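Local structure of thermophilic dibenzothiophene desulfurization enzyme C (Paenibacillus sp. A11-2, 5XDC) at the interface of chains A and B. The protein catalyses the flavin-dependent monooxygenation of dibenzothiophene, probably using reduced FMN and oxygen to give the sulfoxide and then the sulfone. Coordinates in Å, arbitrary orientation; residue numbers count along the deposited sequence, not the author numbering. Chains: chain A/B, Thermophilic dibenzothiophene desulfurization enzyme C.

Contact 1: the interface of chains A and B. Residues chain A 398-399, 401-402; chain B 299-300, 303-304.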
# COMPACT_ATOMS: atom_id res chain seq x y z
N VAL A 398 7.58 11.80 14.24
CA VAL A 398 7.32 12.76 13.19
C VAL A 398 5.89 13.28 13.31
O VAL A 398 5.62 14.45 13.06
CB VAL A 398 7.58 12.12 11.81
CG1 VAL A 398 7.26 13.08 10.70
CG2 VAL A 398 9.05 11.71 11.70
N GLY A 399 4.95 12.40 13.67
CA GLY A 399 3.56 12.83 13.82
C GLY A 399 3.38 13.78 14.99
O GLY A 399 2.63 14.76 14.91
N TRP A 401 5.67 15.79 16.17
CA TRP A 401 6.19 17.07 15.69
C TRP A 401 5.18 17.79 14.80
O TRP A 401 4.88 18.97 15.01
CB TRP A 401 7.51 16.85 14.92
CG TRP A 401 7.88 18.02 14.03
CD1 TRP A 401 8.40 19.21 14.43
CD2 TRP A 401 7.77 18.10 12.59
NE1 TRP A 401 8.63 20.02 13.36
CE2 TRP A 401 8.24 19.37 12.21
CE3 TRP A 401 7.31 17.23 11.60
CZ2 TRP A 401 8.28 19.79 10.89
CZ3 TRP A 401 7.35 17.64 10.28
CH2 TRP A 401 7.83 18.92 9.94
N PHE A 402 4.65 17.11 13.79
CA PHE A 402 3.84 17.82 12.82
C PHE A 402 2.53 18.30 13.44
O PHE A 402 2.11 19.44 13.21
CB PHE A 402 3.54 16.97 11.58
CG PHE A 402 2.88 17.75 10.50
CD1 PHE A 402 3.63 18.47 9.60
CD2 PHE A 402 1.50 17.84 10.44
CE1 PHE A 402 3.02 19.24 8.63
CE2 PHE A 402 0.89 18.60 9.47
CZ PHE A 402 1.64 19.31 8.57
N TYR B 299 -0.57 11.26 10.72
CA TYR B 299 0.22 12.46 10.47
C TYR B 299 1.68 12.13 10.26
O TYR B 299 2.34 12.72 9.41
CB TYR B 299 0.06 13.46 11.62
CG TYR B 299 -1.26 14.18 11.54
CD1 TYR B 299 -1.47 15.13 10.57
CD2 TYR B 299 -2.31 13.87 12.42
CE1 TYR B 299 -2.68 15.78 10.46
CE2 TYR B 299 -3.53 14.54 12.32
CZ TYR B 299 -3.70 15.48 11.34
OH TYR B 299 -4.89 16.13 11.21
N GLY B 300 2.22 11.20 11.05
CA GLY B 300 3.64 10.91 10.94
C GLY B 300 3.99 10.27 9.60
O GLY B 300 4.98 10.64 8.96
N ALA B 303 3.52 13.09 6.90
CA ALA B 303 4.50 14.16 7.05
C ALA B 303 5.90 13.68 6.68
O ALA B 303 6.66 14.42 6.05
CB ALA B 303 4.50 14.71 8.48
N ALA B 304 6.23 12.44 7.03
CA ALA B 304 7.56 11.91 6.72
C ALA B 304 7.76 11.81 5.21
O ALA B 304 8.80 12.23 4.68
CB ALA B 304 7.73 10.54 7.38
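A glycine-to-glycine helix crossing forms this part of the two-fold A/B interface of an enzyme with the acyl-CoA dehydrogenase fold: A:Gly399, in helix 391-404, meets B:Gly300, in helix 293-325. With no side chain on either residue, the backbones come close together, A:Gly399 CA lying 3.5 Å from B:Gly300 CA. The backbone nitrogen of A:Gly399 is slightly nearer still, A:Gly399 N being 3.4 Å from B:Gly300 CA, which shows that main chain rather than side chain makes the first contact. Larger groups close in around this point. B:Ala303 has more of its surface buried than any other residue of the patch (37 Å²), and its methyl sits in the angle between two chain A side chains. A:Val398 CG1 is 3.9 Å from B:Ala303 CB. A:Phe402 CB lies 4.0 Å from B:Ala303 CB, and the adjoining ring atoms CG and CD1 meet the same methyl. The valine branch that does the touching is the one set opposite its own backbone nitrogen (chi1 178°); A:Val398 CG1 thereby also comes up to the main chain of helix 293-325, 3.8 Å from B:Gly300 O. A second shell within chain A supports the phenylalanine: A:Trp401, itself hardly buried by chain B, places its six-membered ring carbon CZ3 in plane at the edge of the A:Phe402 ring. Farther along, the side chains of A:Phe402 and B:Tyr299 cross at about a right angle, yet their ring planes are nearly parallel (about 17°) and meet rim to rim, not face over face, with A:Phe402 CD2 4.0 Å from B:Tyr299 CD1.

Contact 2: the interface of chains A and B. Residues chain A 274, 290-291, 295-296, 299; chain B 403-404.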
# COMPACT_ATOMS: atom_id res chain seq x y z
N SER A 274 17.35 -9.64 -14.78
CA SER A 274 16.31 -9.50 -15.80
C SER A 274 16.91 -9.36 -17.19
O SER A 274 16.42 -9.96 -18.15
CB SER A 274 15.41 -8.29 -15.48
OG SER A 274 14.62 -8.50 -14.32
N THR A 290 12.12 -7.86 -20.58
CA THR A 290 12.51 -6.47 -20.40
C THR A 290 11.58 -5.51 -21.12
O THR A 290 11.69 -4.30 -20.93
CB THR A 290 13.94 -6.27 -20.90
OG1 THR A 290 14.06 -6.80 -22.22
CG2 THR A 290 14.96 -6.97 -19.99
N GLU A 291 10.67 -6.03 -21.94
CA GLU A 291 9.63 -5.22 -22.57
C GLU A 291 8.26 -5.45 -21.95
O GLU A 291 7.28 -4.87 -22.41
CB GLU A 291 9.57 -5.54 -24.07
CG GLU A 291 10.89 -5.37 -24.79
CD GLU A 291 11.16 -3.93 -25.18
OE1 GLU A 291 10.85 -3.57 -26.33
OE2 GLU A 291 11.68 -3.16 -24.34
N VAL A 295 6.64 -5.91 -15.69
CA VAL A 295 8.04 -5.87 -15.28
C VAL A 295 8.53 -4.44 -15.25
O VAL A 295 9.14 -4.00 -14.27
CB VAL A 295 8.90 -6.75 -16.22
CG1 VAL A 295 10.38 -6.55 -15.92
CG2 VAL A 295 8.54 -8.23 -16.07
N LEU A 296 8.25 -3.68 -16.32
CA LEU A 296 8.70 -2.29 -16.38
C LEU A 296 8.06 -1.45 -15.28
O LEU A 296 8.71 -0.57 -14.71
CB LEU A 296 8.41 -1.70 -17.75
CG LEU A 296 9.32 -2.21 -18.88
CD1 LEU A 296 8.75 -1.86 -20.24
CD2 LEU A 296 10.71 -1.64 -18.72
N TYR A 299 9.99 -2.11 -11.89
CA TYR A 299 11.25 -1.39 -11.84
C TYR A 299 11.02 0.12 -11.76
O TYR A 299 11.75 0.82 -11.05
CB TYR A 299 12.12 -1.72 -13.06
CG TYR A 299 12.83 -3.04 -12.91
CD1 TYR A 299 13.89 -3.18 -12.03
CD2 TYR A 299 12.45 -4.13 -13.65
CE1 TYR A 299 14.54 -4.38 -11.88
CE2 TYR A 299 13.10 -5.35 -13.51
CZ TYR A 299 14.14 -5.46 -12.62
OH TYR A 299 14.80 -6.65 -12.44
N LEU B 403 15.85 -0.20 -16.27
CA LEU B 403 16.09 -1.56 -16.71
C LEU B 403 16.81 -1.61 -18.06
O LEU B 403 17.73 -2.42 -18.24
CB LEU B 403 14.77 -2.33 -16.79
CG LEU B 403 14.85 -3.77 -17.27
CD1 LEU B 403 15.73 -4.62 -16.38
CD2 LEU B 403 13.44 -4.36 -17.37
N ASN B 404 16.41 -0.77 -19.01
CA ASN B 404 16.91 -0.87 -20.38
C ASN B 404 17.81 0.28 -20.80
O ASN B 404 18.26 0.31 -21.96
CB ASN B 404 15.72 -0.98 -21.34
CG ASN B 404 14.92 -2.24 -21.13
OD1 ASN B 404 15.48 -3.33 -21.01
ND2 ASN B 404 13.60 -2.11 -21.07
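B:Leu403 and A:Tyr299 make the apolar half of this knob-in-pocket contact, in which the end of helix 391-404 of chain B enters a recess formed by three segments of chain A. Both methyls of B:Leu403 touch the A:Tyr299 ring. B:Leu403 CD1 lies over one face of that ring, displaced toward the rim, and also reaches A:Ser274 CB at 3.8 Å. B:Leu403 CD2 is 3.9 Å from A:Tyr299 CD2 and also 3.8 Å from A:Thr290 CA, with A:Val295 CG1 and A:Leu296 CD2 just beyond. The extended first torsion of B:Leu403 (chi1 179°) carries the fork away from its own backbone nitrogen and into the recess, where B:Leu403 has 64 Å² of its surface buried.

Beside it, the amide nitrogen ND2 of B:Asn404 donates a hydrogen bond to the main-chain carbonyl A:Thr290 O, 2.9 Å long and nearly straight at the hydrogen (167°). The acceptor lies almost in the plane of the amide, while the donor is tilted 30° from the carbonyl plane. The other amide atom, B:Asn404 OD1, rests against A:Thr290 CB at 3.3 Å, so both ends of the amide are placed on one residue. With an aspartate in its place the N-H donor is gone, and A:Thr290 O would probably lose its partner and face a carboxylate oxygen instead.

Outside this shell, A:Ser274 OG and A:Tyr299 OH share a hydrogen bond of 2.6 Å. It ties helix 247-276 to helix 293-325 and should limit tilting of the ring that receives the leucine. The site thus fastens the end of one subunit's C-terminal helix to its neighbour, combining an apolar plug with a directed polar bond.

Contacts 1 and 2 lie about 35 Å apart, centre to centre of their C-alpha atoms, yet both join helix 391-404 of one chain to helix 293-325 of the other, with the chain roles exchanged. Tyr299 serves in both: its B copy in contact 1, its A copy in contact 2. Because the interface is two-fold, each patch recurs with chains swapped, so one helix 391-404 presents residues 398-399 and 401-402 for contact 1 and residues 403-404 for contact 2 to the same neighbour. This reciprocal clasp probably stabilises the pairing of subunits within the tetramer.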